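Local coordinates for protein Rho guanine nucleotide exchange factor 11 (Homo sapiens, PDB 5JHH) that probably activates Rho GTPases by promoting nucleotide exchange through a RhoGEF (DH) domain followed by a PH domain, at residues E25-L30 with P92-I97; V32-H37 with N78-A83; I74-S79 with L102-G107. One frame throughout, in Å; residues are numbered along the deposited sequence.

Contact 1: residues E25-L30 with P92-I97; sequences EVINEL and PIIKEI
In the helical RhoGEF (DH) domain, Ile27 on the long first helix, 18-54, packs against Ile94 and Ile97 of the irregular loop that runs from helix 70-89 to helix 98-105. All three residues are buried, and the contact is wholly apolar. Ile27 and Ile97 reach toward each other tip to tip. The CD1 methyl of Ile97 does the touching: it sits 3.5 Å from Ile27 CG2, tighter than usual carbon-carbon contact, while Ile27 CD1 lies 3.8 Å from the same Ile97 CD1. This methyl therefore nestles into the fork formed by the two branches of Ile27. The fork is set by the first torsion of Ile27 (chi1 -73°), which places CG1 beside the backbone N and CG2 anti to it, and both branches then face the loop. Ile94 joins less closely, with its CB 4.2 Å from Ile27 CG2, and the backbones stay apart, Ile27 CA and Ile94 CA being 7.8 Å from each other. Phe31, one helical turn beyond Ile27, also touches both Ile94 and Ile97. Polar bonds at the backbone hold the loop in place: Ile94 O accepts from Gln24 and Arg23, and Ile97 N donates to Glu190 of helix 189-227. On another side of helix 18-54, Glu29 is hydrogen-bonded to the chain of another protein, probably the Rho GTPase. Ile97 is the N-cap residue of helix 98-105; the whole is an interhelical loop packed by aliphatic side chains on the first long helix of the all-helical DH fold.

Contact 2: residues V32-H37 with N78-A83; sequences VTEASH and NSWCEA
Glu34 meets the indole of Trp80 at its edge, where helices 18-54 and 70-89 run roughly antiparallel; the axes of the short segments come within 9.8 Å at an angle of 146°. Its CG stands anti to the backbone N (chi1 -170°), and a bend at the next bond brings the carboxylate to the six-membered ring of the indole. Glu34 OE2 lies in the ring plane, 3.6 Å from Trp80 CE3, and Glu34 OE1 is equally close to Trp80 CZ3, with the carboxylate and ring planes 79° apart. The indole edge is thus set against the flat face of the carboxylate, a packing contact. Glu34 CG also flanks a sulfur, at 4.1 Å from Cys81 SG. The polar grip comes from elsewhere: OE2 is probably hydrogen-bonded to His77 ND1, while OE1 forms a salt bridge with Arg169 and a hydrogen bond with Tyr173. With an alanine here, Arg169 is likely to lose its salt-bridge partner, and His77 ND1 and Tyr173 OH a hydrogen-bond partner, while a gap opens at the indole edge. Next in sequence, Ala35 packs against Cys81, whose SG lies 3.8 Å from Ala35 CA and 4.2 Å from Ala35 CB. Beyond the pair, Trp80 NE1 bonds to Leu100 O of helix 98-105 and the indole meets Phe105 edge-to-face, while helix 165-182 supplies Arg169 and Tyr173 to Glu34.

Contact 3: residues I74-S79 with L102-G107; sequences IEIHNS and LARFDG. With GOL (glycerol), chain E.
Ser79 OG accepts a 2.7 Å hydrogen bond from O3 of a bound glycerol, which bridges it to Arg104 where helices 70-89 and 98-105 of the DH helical bundle face each other. The first torsion of Ser79 (63°) also turns OG back over its own helix, 3.0 Å from Glu75 O and 3.1 Å from Ile76 O. On the far side of the bridge, Arg104 NH2 donates a weak, bent hydrogen bond to glycerol O3 (3.0 Å, 127°). The glycerol, probably from the crystallisation liquor, thus links the two side chains. Ile76 crosses the arginine at about a right angle: its CG2 lies 3.6 Å above one face of the guanidinium, offset toward the rim, and Ile76 CD1 approaches Arg104 NH2 at 3.7 Å. Bends at chi2 and chi3 carry the guanidinium of Arg104 toward helix 70-89. Its NH1 makes a weak hydrogen bond to Ala109 O and a long, weak ion pair with Glu112. Along helix 70-89, Asn78 ND2 donates to the syn side of Glu75 OE1, tilted somewhat out of the carboxylate plane, 3.2 Å away with an N-H...O angle of 151°.

How the contacts relate
From the N terminus, helix 18-54 supplies the first segments of contacts 1 and 2, and helix 70-89 then supplies the second segment of contact 2 and the first of contact 3. Contact 1 closes the loop from 25-30 to 92-97, and contact 2, from 32-37 to 78-83, is nested inside it. Contact 3 starts within that loop, at 74-79, and ends beyond it at 102-107, so it crosses contact 1. Contacts 2 and 3 share Asn78 and Ser79, and their centres are about 10 Å apart. Leu30 CD1 packs on Trp80 CH2, joining contacts 1 and 2. Together they tie helix 18-54 to helix 70-89 and to the loop after it, and helix 70-89 to helix 98-105.

Contact 1: residues E25-L30 with P92-I97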
ATOM      1  N   GLU A  25     -26.494  -7.108  -5.124  1.00 38.78           N
ATOM      2  CA  GLU A  25     -25.458  -7.882  -4.484  1.00 40.21           C
ATOM      3  C   GLU A  25     -24.374  -6.964  -3.959  1.00 37.07           C
ATOM      4  O   GLU A  25     -23.912  -7.125  -2.835  1.00 37.78           O
ATOM      5  CB  GLU A  25     -24.821  -8.863  -5.467  1.00 39.63           C
ATOM      6  CG  GLU A  25     -25.640 -10.110  -5.720  1.00 47.30           C
ATOM      7  CD  GLU A  25     -25.768 -10.977  -4.486  1.00 50.96           C
ATOM      8  OE1 GLU A  25     -24.993 -10.781  -3.534  1.00 53.06           O
ATOM      9  OE2 GLU A  25     -26.648 -11.854  -4.457  1.00 54.55           O
ATOM     10  N   VAL A  26     -23.930  -6.049  -4.805  1.00 32.24           N
ATOM     11  CA  VAL A  26     -22.856  -5.153  -4.437  1.00 32.50           C
ATOM     12  C   VAL A  26     -23.269  -4.234  -3.273  1.00 30.95           C
ATOM     13  O   VAL A  26     -22.486  -3.951  -2.352  1.00 30.52           O
ATOM     14  CB  VAL A  26     -22.436  -4.261  -5.597  1.00 32.35           C
ATOM     15  CG1 VAL A  26     -21.194  -3.490  -5.193  1.00 34.77           C
ATOM     16  CG2 VAL A  26     -22.119  -5.094  -6.805  1.00 35.50           C
ATOM     17  N   ILE A  27     -24.505  -3.777  -3.325  1.00 26.48           N
ATOM     18  CA  ILE A  27     -25.017  -2.942  -2.281  1.00 30.30           C
ATOM     19  C   ILE A  27     -25.076  -3.749  -1.002  1.00 30.20           C
ATOM     20  O   ILE A  27     -24.763  -3.266   0.065  1.00 29.29           O
ATOM     21  CB  ILE A  27     -26.399  -2.378  -2.651  1.00 27.77           C
ATOM     22  CG1 ILE A  27     -26.224  -1.319  -3.716  1.00 28.21           C
ATOM     23  CG2 ILE A  27     -27.076  -1.758  -1.442  1.00 25.31           C
ATOM     24  CD1 ILE A  27     -27.530  -0.771  -4.252  1.00 31.21           C
ATOM     25  N   ASN A  28     -25.477  -4.991  -1.117  1.00 28.84           N
ATOM     26  CA  ASN A  28     -25.512  -5.823   0.029  1.00 30.37           C
ATOM     27  C   ASN A  28     -24.092  -5.980   0.589  1.00 30.92           C
ATOM     28  O   ASN A  28     -23.905  -5.840   1.770  1.00 32.03           O
ATOM     29  CB  ASN A  28     -26.110  -7.155  -0.332  1.00 30.21           C
ATOM     30  CG  ASN A  28     -26.191  -8.095   0.840  1.00 33.51           C
ATOM     31  OD1 ASN A  28     -25.531  -9.148   0.854  1.00 38.59           O
ATOM     32  ND2 ASN A  28     -27.014  -7.751   1.802  1.00 30.73           N
ATOM     33  N   GLU A  29     -23.103  -6.261  -0.256  1.00 28.68           N
ATOM     34  CA  GLU A  29     -21.738  -6.419   0.221  1.00 25.76           C
ATOM     35  C   GLU A  29     -21.250  -5.160   0.963  1.00 25.73           C
ATOM     36  O   GLU A  29     -20.667  -5.245   2.037  1.00 30.98           O
ATOM     37  CB  GLU A  29     -20.774  -6.750  -0.928  1.00 26.08           C
ATOM     38  CG  GLU A  29     -19.410  -7.148  -0.392  1.00 26.48           C
ATOM     39  CD  GLU A  29     -18.321  -7.338  -1.413  1.00 27.27           C
ATOM     40  OE1 GLU A  29     -18.520  -7.059  -2.621  1.00 26.93           O
ATOM     41  OE2 GLU A  29     -17.228  -7.763  -0.971  1.00 28.77           O
ATOM     42  N   LEU A  30     -21.514  -3.999   0.389  1.00 25.50           N
ATOM     43  CA  LEU A  30     -21.202  -2.757   1.032  1.00 25.32           C
ATOM     44  C   LEU A  30     -21.774  -2.697   2.419  1.00 27.82           C
ATOM     45  O   LEU A  30     -21.048  -2.452   3.381  1.00 27.90           O
ATOM     46  CB  LEU A  30     -21.719  -1.595   0.214  1.00 25.38           C
ATOM     47  CG  LEU A  30     -21.665  -0.252   0.916  1.00 29.23           C
ATOM     48  CD1 LEU A  30     -20.223   0.209   1.083  1.00 28.86           C
ATOM     49  CD2 LEU A  30     -22.435   0.771   0.110  1.00 32.30           C
ATOM     50  N   PRO A  92     -36.301  -5.192   0.871  1.00 62.99           N
ATOM     51  CA  PRO A  92     -35.006  -5.823   0.607  1.00 63.63           C
ATOM     52  C   PRO A  92     -34.382  -5.451  -0.724  1.00 62.45           C
ATOM     53  O   PRO A  92     -33.215  -5.800  -0.992  1.00 68.05           O
ATOM     54  CB  PRO A  92     -35.336  -7.324   0.625  1.00 66.21           C
ATOM     55  CG  PRO A  92     -36.779  -7.403   0.287  1.00 64.34           C
ATOM     56  CD  PRO A  92     -37.403  -6.169   0.859  1.00 62.24           C
ATOM     57  N   ILE A  93     -35.155  -4.793  -1.573  1.00 59.51           N
ATOM     58  CA  ILE A  93     -34.616  -4.300  -2.810  1.00 56.36           C
ATOM     59  C   ILE A  93     -34.297  -2.848  -2.594  1.00 57.94           C
ATOM     60  O   ILE A  93     -35.193  -2.010  -2.473  1.00 56.74           O
ATOM     61  CB  ILE A  93     -35.614  -4.396  -3.949  1.00 59.60           C
ATOM     62  CG1 ILE A  93     -36.107  -5.828  -4.089  1.00 64.35           C
ATOM     63  CG2 ILE A  93     -34.970  -3.904  -5.247  1.00 59.39           C
ATOM     64  CD1 ILE A  93     -37.126  -5.990  -5.206  1.00 68.31           C
ATOM     65  N   ILE A  94     -33.017  -2.530  -2.540  1.00 54.12           N
ATOM     66  CA  ILE A  94     -32.653  -1.175  -2.196  1.00 50.34           C
ATOM     67  C   ILE A  94     -32.794  -0.338  -3.466  1.00 45.85           C
ATOM     68  O   ILE A  94     -32.387  -0.758  -4.549  1.00 48.01           O
ATOM     69  CB  ILE A  94     -31.242  -1.113  -1.545  1.00 48.70           C
ATOM     70  CG1 ILE A  94     -31.264  -1.718  -0.120  1.00 49.94           C
ATOM     71  CG2 ILE A  94     -30.762   0.323  -1.472  1.00 44.03           C
ATOM     72  CD1 ILE A  94     -30.813  -3.158  -0.035  1.00 58.33           C
ATOM     73  N   LYS A  95     -33.400   0.830  -3.336  1.00 44.50           N
ATOM     74  CA  LYS A  95     -33.671   1.660  -4.494  1.00 56.21           C
ATOM     75  C   LYS A  95     -32.520   2.619  -4.678  1.00 53.34           C
ATOM     76  O   LYS A  95     -31.407   2.152  -4.803  1.00 55.98           O
ATOM     77  CB  LYS A  95     -35.030   2.352  -4.363  1.00 67.24           C
ATOM     78  CG  LYS A  95     -36.208   1.378  -4.436  1.00 73.57           C
ATOM     79  CD  LYS A  95     -36.215   0.582  -5.743  1.00 83.58           C
ATOM     80  CE  LYS A  95     -37.559  -0.099  -6.001  1.00 95.17           C
ATOM     81  NZ  LYS A  95     -37.905  -1.113  -4.958  1.00 93.80           N
ATOM     82  N   GLU A  96     -32.745   3.931  -4.677  1.00 49.18           N
ATOM     83  CA  GLU A  96     -31.633   4.864  -4.827  1.00 47.04           C
ATOM     84  C   GLU A  96     -30.744   4.855  -3.576  1.00 44.70           C
ATOM     85  O   GLU A  96     -31.210   4.729  -2.438  1.00 31.73           O
ATOM     86  CB  GLU A  96     -32.042   6.312  -5.131  1.00 51.79           C
ATOM     87  CG  GLU A  96     -33.523   6.624  -5.228  1.00 64.17           C
ATOM     88  CD  GLU A  96     -34.102   6.149  -6.541  1.00 63.96           C
ATOM     89  OE1 GLU A  96     -34.957   5.238  -6.514  1.00 67.38           O
ATOM     90  OE2 GLU A  96     -33.661   6.651  -7.596  1.00 65.16           O
ATOM     91  N   ILE A  97     -29.452   5.021  -3.807  1.00 35.98           N
ATOM     92  CA  ILE A  97     -28.500   4.924  -2.742  1.00 35.34           C
ATOM     93  C   ILE A  97     -27.538   6.086  -2.747  1.00 33.36           C
ATOM     94  O   ILE A  97     -26.783   6.250  -1.799  1.00 31.61           O
ATOM     95  CB  ILE A  97     -27.777   3.576  -2.837  1.00 38.81           C
ATOM     96  CG1 ILE A  97     -27.511   3.064  -1.444  1.00 42.00           C
ATOM     97  CG2 ILE A  97     -26.552   3.642  -3.760  1.00 35.77           C
ATOM     98  CD1 ILE A  97     -26.815   1.728  -1.448  1.00 52.36           C
TER

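Contact 2: residues V32-H37 with N78-A83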
ATOM      1  N   VAL A  32     -22.952  -5.142   4.361  1.00 26.05           N
ATOM      2  CA  VAL A  32     -22.533  -6.199   5.262  1.00 26.53           C
ATOM      3  C   VAL A  32     -21.093  -5.949   5.683  1.00 26.34           C
ATOM      4  O   VAL A  32     -20.746  -6.136   6.828  1.00 24.64           O
ATOM      5  CB  VAL A  32     -22.694  -7.584   4.613  1.00 29.19           C
ATOM      6  CG1 VAL A  32     -22.068  -8.669   5.473  1.00 29.48           C
ATOM      7  CG2 VAL A  32     -24.173  -7.889   4.451  1.00 29.09           C
ATOM      8  N   THR A  33     -20.257  -5.493   4.767  1.00 26.93           N
ATOM      9  CA  THR A  33     -18.876  -5.240   5.140  1.00 23.92           C
ATOM     10  C   THR A  33     -18.704  -3.925   5.942  1.00 26.76           C
ATOM     11  O   THR A  33     -17.749  -3.771   6.700  1.00 26.29           O
ATOM     12  CB  THR A  33     -18.001  -5.160   3.933  1.00 23.37           C
ATOM     13  OG1 THR A  33     -18.544  -4.167   3.034  1.00 22.26           O
ATOM     14  CG2 THR A  33     -17.908  -6.530   3.285  1.00 23.57           C
ATOM     15  N   GLU A  34     -19.645  -3.010   5.837  1.00 26.11           N
ATOM     16  CA  GLU A  34     -19.636  -1.877   6.759  1.00 26.63           C
ATOM     17  C   GLU A  34     -19.930  -2.304   8.189  1.00 28.83           C
ATOM     18  O   GLU A  34     -19.209  -1.933   9.127  1.00 28.85           O
ATOM     19  CB  GLU A  34     -20.589  -0.819   6.319  1.00 23.37           C
ATOM     20  CG  GLU A  34     -20.468   0.465   7.091  1.00 25.73           C
ATOM     21  CD  GLU A  34     -19.158   1.234   6.850  1.00 26.12           C
ATOM     22  OE1 GLU A  34     -18.430   1.025   5.843  1.00 23.00           O
ATOM     23  OE2 GLU A  34     -18.874   2.092   7.706  1.00 28.72           O
ATOM     24  N   ALA A  35     -20.927  -3.150   8.368  1.00 26.87           N
ATOM     25  CA  ALA A  35     -21.247  -3.613   9.699  1.00 26.87           C
ATOM     26  C   ALA A  35     -20.053  -4.427  10.223  1.00 25.03           C
ATOM     27  O   ALA A  35     -19.644  -4.378  11.396  1.00 25.76           O
ATOM     28  CB  ALA A  35     -22.517  -4.481   9.666  1.00 28.54           C
ATOM     29  N   SER A  36     -19.479  -5.200   9.337  1.00 23.30           N
ATOM     30  CA  SER A  36     -18.364  -6.000   9.730  1.00 24.27           C
ATOM     31  C   SER A  36     -17.185  -5.097  10.175  1.00 23.24           C
ATOM     32  O   SER A  36     -16.485  -5.363  11.119  1.00 21.42           O
ATOM     33  CB  SER A  36     -17.954  -6.864   8.578  1.00 24.35           C
ATOM     34  OG  SER A  36     -16.936  -7.632   9.100  1.00 28.63           O
ATOM     35  N   HIS A  37     -17.006  -3.989   9.481  1.00 25.14           N
ATOM     36  CA  HIS A  37     -15.896  -3.118   9.785  1.00 24.31           C
ATOM     37  C   HIS A  37     -16.087  -2.460  11.138  1.00 21.35           C
ATOM     38  O   HIS A  37     -15.213  -2.432  11.988  1.00 21.16           O
ATOM     39  CB  HIS A  37     -15.712  -2.088   8.685  1.00 23.53           C
ATOM     40  CG  HIS A  37     -14.640  -1.127   8.995  1.00 22.89           C
ATOM     41  ND1 HIS A  37     -14.902   0.166   9.392  1.00 24.77           N
ATOM     42  CD2 HIS A  37     -13.311  -1.292   9.093  1.00 20.56           C
ATOM     43  CE1 HIS A  37     -13.768   0.764   9.691  1.00 21.98           C
ATOM     44  NE2 HIS A  37     -12.795  -0.111   9.539  1.00 24.09           N
ATOM     45  N   ASN A  78     -20.688   4.106  12.729  1.00 21.12           N
ATOM     46  CA  ASN A  78     -21.931   3.646  13.313  1.00 23.04           C
ATOM     47  C   ASN A  78     -23.109   4.470  12.784  1.00 26.11           C
ATOM     48  O   ASN A  78     -24.104   3.915  12.355  1.00 29.45           O
ATOM     49  CB  ASN A  78     -21.832   3.787  14.809  1.00 26.53           C
ATOM     50  CG  ASN A  78     -23.107   3.395  15.538  1.00 27.57           C
ATOM     51  OD1 ASN A  78     -23.520   2.246  15.534  1.00 28.33           O
ATOM     52  ND2 ASN A  78     -23.707   4.360  16.193  1.00 29.05           N
ATOM     53  N   SER A  79     -22.953   5.780  12.736  1.00 24.57           N
ATOM     54  CA  SER A  79     -23.991   6.631  12.213  1.00 28.15           C
ATOM     55  C   SER A  79     -24.326   6.197  10.805  1.00 28.34           C
ATOM     56  O   SER A  79     -25.469   5.981  10.477  1.00 32.77           O
ATOM     57  CB  SER A  79     -23.595   8.112  12.268  1.00 26.86           C
ATOM     58  OG  SER A  79     -22.460   8.393  11.443  1.00 29.79           O
ATOM     59  N   TRP A  80     -23.321   6.021   9.970  1.00 29.46           N
ATOM     60  CA  TRP A  80     -23.573   5.612   8.598  1.00 30.09           C
ATOM     61  C   TRP A  80     -24.248   4.238   8.567  1.00 29.79           C
ATOM     62  O   TRP A  80     -25.222   4.000   7.859  1.00 28.30           O
ATOM     63  CB  TRP A  80     -22.263   5.575   7.790  1.00 27.29           C
ATOM     64  CG  TRP A  80     -22.468   5.668   6.328  1.00 26.05           C
ATOM     65  CD1 TRP A  80     -23.384   6.445   5.707  1.00 27.05           C
ATOM     66  CD2 TRP A  80     -21.722   5.009   5.285  1.00 24.76           C
ATOM     67  NE1 TRP A  80     -23.277   6.311   4.349  1.00 27.82           N
ATOM     68  CE2 TRP A  80     -22.277   5.423   4.062  1.00 25.11           C
ATOM     69  CE3 TRP A  80     -20.680   4.058   5.270  1.00 24.59           C
ATOM     70  CZ2 TRP A  80     -21.786   4.978   2.815  1.00 24.21           C
ATOM     71  CZ3 TRP A  80     -20.193   3.612   4.065  1.00 22.36           C
ATOM     72  CH2 TRP A  80     -20.752   4.078   2.831  1.00 24.24           C
ATOM     73  N   CYS A  81     -23.708   3.335   9.349  1.00 28.89           N
ATOM     74  CA  CYS A  81     -24.298   2.038   9.493  1.00 30.72           C
ATOM     75  C   CYS A  81     -25.778   2.099   9.886  1.00 34.13           C
ATOM     76  O   CYS A  81     -26.578   1.370   9.340  1.00 37.43           O
ATOM     77  CB  CYS A  81     -23.562   1.301  10.553  1.00 34.75           C
ATOM     78  SG  CYS A  81     -23.201  -0.330  10.035  1.00 42.74           S
ATOM     79  N   GLU A  82     -26.142   2.944  10.841  1.00 34.19           N
ATOM     80  CA  GLU A  82     -27.548   3.061  11.235  1.00 38.83           C
ATOM     81  C   GLU A  82     -28.428   3.640  10.096  1.00 37.79           C
ATOM     82  O   GLU A  82     -29.600   3.269   9.987  1.00 40.75           O
ATOM     83  CB  GLU A  82     -27.739   3.894  12.523  1.00 37.85           C
ATOM     84  CG  GLU A  82     -27.283   3.223  13.833  1.00 45.97           C
ATOM     85  CD  GLU A  82     -28.088   1.974  14.232  1.00 51.28           C
ATOM     86  OE1 GLU A  82     -29.262   2.123  14.632  1.00 56.32           O
ATOM     87  OE2 GLU A  82     -27.548   0.833  14.187  1.00 49.81           O
ATOM     88  N   ALA A  83     -27.888   4.536   9.268  1.00 32.89           N
ATOM     89  CA  ALA A  83     -28.649   5.028   8.118  1.00 29.34           C
ATOM     90  C   ALA A  83     -28.835   3.924   7.081  1.00 34.61           C
ATOM     91  O   ALA A  83     -29.832   3.919   6.376  1.00 43.45           O
ATOM     92  CB  ALA A  83     -27.997   6.256   7.487  1.00 27.43           C
TER

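Contact 3: residues I74-S79 with L102-G107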
ATOM      1  N   ILE A  74     -15.407   5.380  15.536  1.00 22.95           N
ATOM      2  CA  ILE A  74     -16.496   4.443  15.639  1.00 24.91           C
ATOM      3  C   ILE A  74     -17.839   5.101  15.313  1.00 27.18           C
ATOM      4  O   ILE A  74     -18.662   4.515  14.587  1.00 25.74           O
ATOM      5  CB  ILE A  74     -16.513   3.839  17.039  1.00 25.89           C
ATOM      6  CG1 ILE A  74     -15.398   2.786  17.144  1.00 27.32           C
ATOM      7  CG2 ILE A  74     -17.882   3.321  17.414  1.00 22.70           C
ATOM      8  CD1 ILE A  74     -15.222   2.213  18.557  1.00 27.64           C
ATOM      9  N   GLU A  75     -18.065   6.300  15.835  1.00 27.00           N
ATOM     10  CA  GLU A  75     -19.293   7.024  15.537  1.00 29.08           C
ATOM     11  C   GLU A  75     -19.446   7.476  14.043  1.00 28.22           C
ATOM     12  O   GLU A  75     -20.517   7.410  13.474  1.00 27.15           O
ATOM     13  CB  GLU A  75     -19.411   8.189  16.500  1.00 33.93           C
ATOM     14  CG  GLU A  75     -20.737   8.956  16.439  1.00 42.30           C
ATOM     15  CD  GLU A  75     -21.966   8.057  16.422  1.00 44.61           C
ATOM     16  OE1 GLU A  75     -21.943   6.943  17.010  1.00 47.48           O
ATOM     17  OE2 GLU A  75     -22.944   8.472  15.771  1.00 53.38           O
ATOM     18  N   ILE A  76     -18.367   7.858  13.387  1.00 25.41           N
ATOM     19  CA  ILE A  76     -18.396   8.038  11.952  1.00 24.13           C
ATOM     20  C   ILE A  76     -19.075   6.851  11.283  1.00 25.73           C
ATOM     21  O   ILE A  76     -19.916   7.019  10.375  1.00 24.15           O
ATOM     22  CB  ILE A  76     -16.983   8.058  11.330  1.00 27.24           C
ATOM     23  CG1 ILE A  76     -16.188   9.309  11.676  1.00 25.56           C
ATOM     24  CG2 ILE A  76     -17.011   7.860   9.820  1.00 30.58           C
ATOM     25  CD1 ILE A  76     -16.799  10.568  11.242  1.00 27.20           C
ATOM     26  N   HIS A  77     -18.603   5.653  11.607  1.00 24.79           N
ATOM     27  CA  HIS A  77     -19.100   4.461  10.920  1.00 23.51           C
ATOM     28  C   HIS A  77     -20.440   3.943  11.449  1.00 23.79           C
ATOM     29  O   HIS A  77     -21.217   3.360  10.687  1.00 25.40           O
ATOM     30  CB  HIS A  77     -18.077   3.327  10.906  1.00 21.25           C
ATOM     31  CG  HIS A  77     -16.910   3.590  10.032  1.00 22.24           C
ATOM     32  ND1 HIS A  77     -16.924   3.338   8.683  1.00 23.00           N
ATOM     33  CD2 HIS A  77     -15.679   4.082  10.309  1.00 23.56           C
ATOM     34  CE1 HIS A  77     -15.760   3.665   8.164  1.00 22.20           C
ATOM     35  NE2 HIS A  77     -14.995   4.139   9.125  1.00 21.56           N
ATOM     36  N   ASN A  78     -20.688   4.106  12.729  1.00 21.12           N
ATOM     37  CA  ASN A  78     -21.931   3.646  13.313  1.00 23.04           C
ATOM     38  C   ASN A  78     -23.109   4.470  12.784  1.00 26.11           C
ATOM     39  O   ASN A  78     -24.104   3.915  12.355  1.00 29.45           O
ATOM     40  CB  ASN A  78     -21.832   3.787  14.809  1.00 26.53           C
ATOM     41  CG  ASN A  78     -23.107   3.395  15.538  1.00 27.57           C
ATOM     42  OD1 ASN A  78     -23.520   2.246  15.534  1.00 28.33           O
ATOM     43  ND2 ASN A  78     -23.707   4.360  16.193  1.00 29.05           N
ATOM     44  N   SER A  79     -22.953   5.780  12.736  1.00 24.57           N
ATOM     45  CA  SER A  79     -23.991   6.631  12.213  1.00 28.15           C
ATOM     46  C   SER A  79     -24.326   6.197  10.805  1.00 28.34           C
ATOM     47  O   SER A  79     -25.469   5.981  10.477  1.00 32.77           O
ATOM     48  CB  SER A  79     -23.595   8.112  12.268  1.00 26.86           C
ATOM     49  OG  SER A  79     -22.460   8.393  11.443  1.00 29.79           O
ATOM     50  N   LEU A 102     -23.542  10.125  -0.570  1.00 21.94           N
ATOM     51  CA  LEU A 102     -23.136  11.505  -0.393  1.00 22.50           C
ATOM     52  C   LEU A 102     -23.197  11.957   1.069  1.00 23.05           C
ATOM     53  O   LEU A 102     -22.470  12.859   1.459  1.00 24.48           O
ATOM     54  CB  LEU A 102     -23.973  12.467  -1.250  1.00 22.99           C
ATOM     55  CG  LEU A 102     -23.907  12.218  -2.763  1.00 25.18           C
ATOM     56  CD1 LEU A 102     -24.928  13.100  -3.479  1.00 26.71           C
ATOM     57  CD2 LEU A 102     -22.512  12.487  -3.311  1.00 23.40           C
ATOM     58  N   ALA A 103     -24.070  11.368   1.865  1.00 20.06           N
ATOM     59  CA  ALA A 103     -24.151  11.769   3.232  1.00 23.74           C
ATOM     60  C   ALA A 103     -22.884  11.340   4.025  1.00 24.11           C
ATOM     61  O   ALA A 103     -22.589  11.892   5.099  1.00 26.06           O
ATOM     62  CB  ALA A 103     -25.417  11.220   3.864  1.00 23.13           C
ATOM     63  N   ARG A 104     -22.123  10.395   3.490  1.00 24.57           N
ATOM     64  CA  ARG A 104     -20.836  10.033   4.121  1.00 25.02           C
ATOM     65  C   ARG A 104     -19.608  10.623   3.446  1.00 21.68           C
ATOM     66  O   ARG A 104     -18.595  10.872   4.083  1.00 22.49           O
ATOM     67  CB  ARG A 104     -20.681   8.521   4.224  1.00 25.96           C
ATOM     68  CG  ARG A 104     -19.578   8.020   5.182  1.00 26.15           C
ATOM     69  CD  ARG A 104     -18.882   9.176   5.937  1.00 28.48           C
ATOM     70  NE  ARG A 104     -19.433   9.381   7.213  1.00 25.89           N
ATOM     71  CZ  ARG A 104     -19.312  10.437   7.982  1.00 21.59           C
ATOM     72  NH1 ARG A 104     -18.700  11.552   7.633  1.00 24.83           N
ATOM     73  NH2 ARG A 104     -19.888  10.338   9.134  1.00 22.59           N
ATOM     74  N   PHE A 105     -19.665  10.831   2.156  1.00 21.90           N
ATOM     75  CA  PHE A 105     -18.444  11.068   1.413  1.00 22.17           C
ATOM     76  C   PHE A 105     -18.370  12.384   0.735  1.00 22.02           C
ATOM     77  O   PHE A 105     -17.396  12.642   0.035  1.00 22.87           O
ATOM     78  CB  PHE A 105     -18.283   9.989   0.333  1.00 22.58           C
ATOM     79  CG  PHE A 105     -18.186   8.615   0.872  1.00 22.56           C
ATOM     80  CD1 PHE A 105     -17.212   8.294   1.804  1.00 23.91           C
ATOM     81  CD2 PHE A 105     -19.013   7.604   0.393  1.00 25.54           C
ATOM     82  CE1 PHE A 105     -17.134   7.000   2.325  1.00 22.46           C
ATOM     83  CE2 PHE A 105     -18.901   6.315   0.874  1.00 25.57           C
ATOM     84  CZ  PHE A 105     -17.961   6.023   1.863  1.00 23.05           C
ATOM     85  N   ASP A 106     -19.388  13.220   0.908  1.00 25.88           N
ATOM     86  CA  ASP A 106     -19.420  14.534   0.260  1.00 25.33           C
ATOM     87  C   ASP A 106     -19.578  15.673   1.281  1.00 25.70           C
ATOM     88  O   ASP A 106     -20.073  15.460   2.385  1.00 24.53           O
ATOM     89  CB  ASP A 106     -20.588  14.563  -0.724  1.00 26.59           C
ATOM     90  CG  ASP A 106     -20.523  15.732  -1.720  1.00 28.31           C
ATOM     91  OD1 ASP A 106     -19.426  16.111  -2.199  1.00 26.65           O
ATOM     92  OD2 ASP A 106     -21.595  16.265  -2.042  1.00 31.79           O
ATOM     93  N   GLY A 107     -19.169  16.872   0.858  1.00 24.60           N
ATOM     94  CA  GLY A 107     -19.291  18.095   1.593  1.00 24.41           C
ATOM     95  C   GLY A 107     -18.742  17.963   2.998  1.00 25.80           C
ATOM     96  O   GLY A 107     -17.678  17.409   3.181  1.00 22.45           O
TER
HETATM   97  C1  GOL E1101     -25.865   9.621   8.074  1.00 41.27           C
HETATM   98  O1  GOL E1101     -25.650   8.656   7.044  1.00 39.71           O
HETATM   99  C2  GOL E1101     -24.569  10.358   8.476  1.00 39.82           C
HETATM  100  O2  GOL E1101     -24.575  10.316   9.885  1.00 38.52           O
HETATM  101  C3  GOL E1101     -23.241   9.811   7.906  1.00 37.31           C
HETATM  102  O3  GOL E1101     -22.520   8.903   8.783  1.00 36.53           O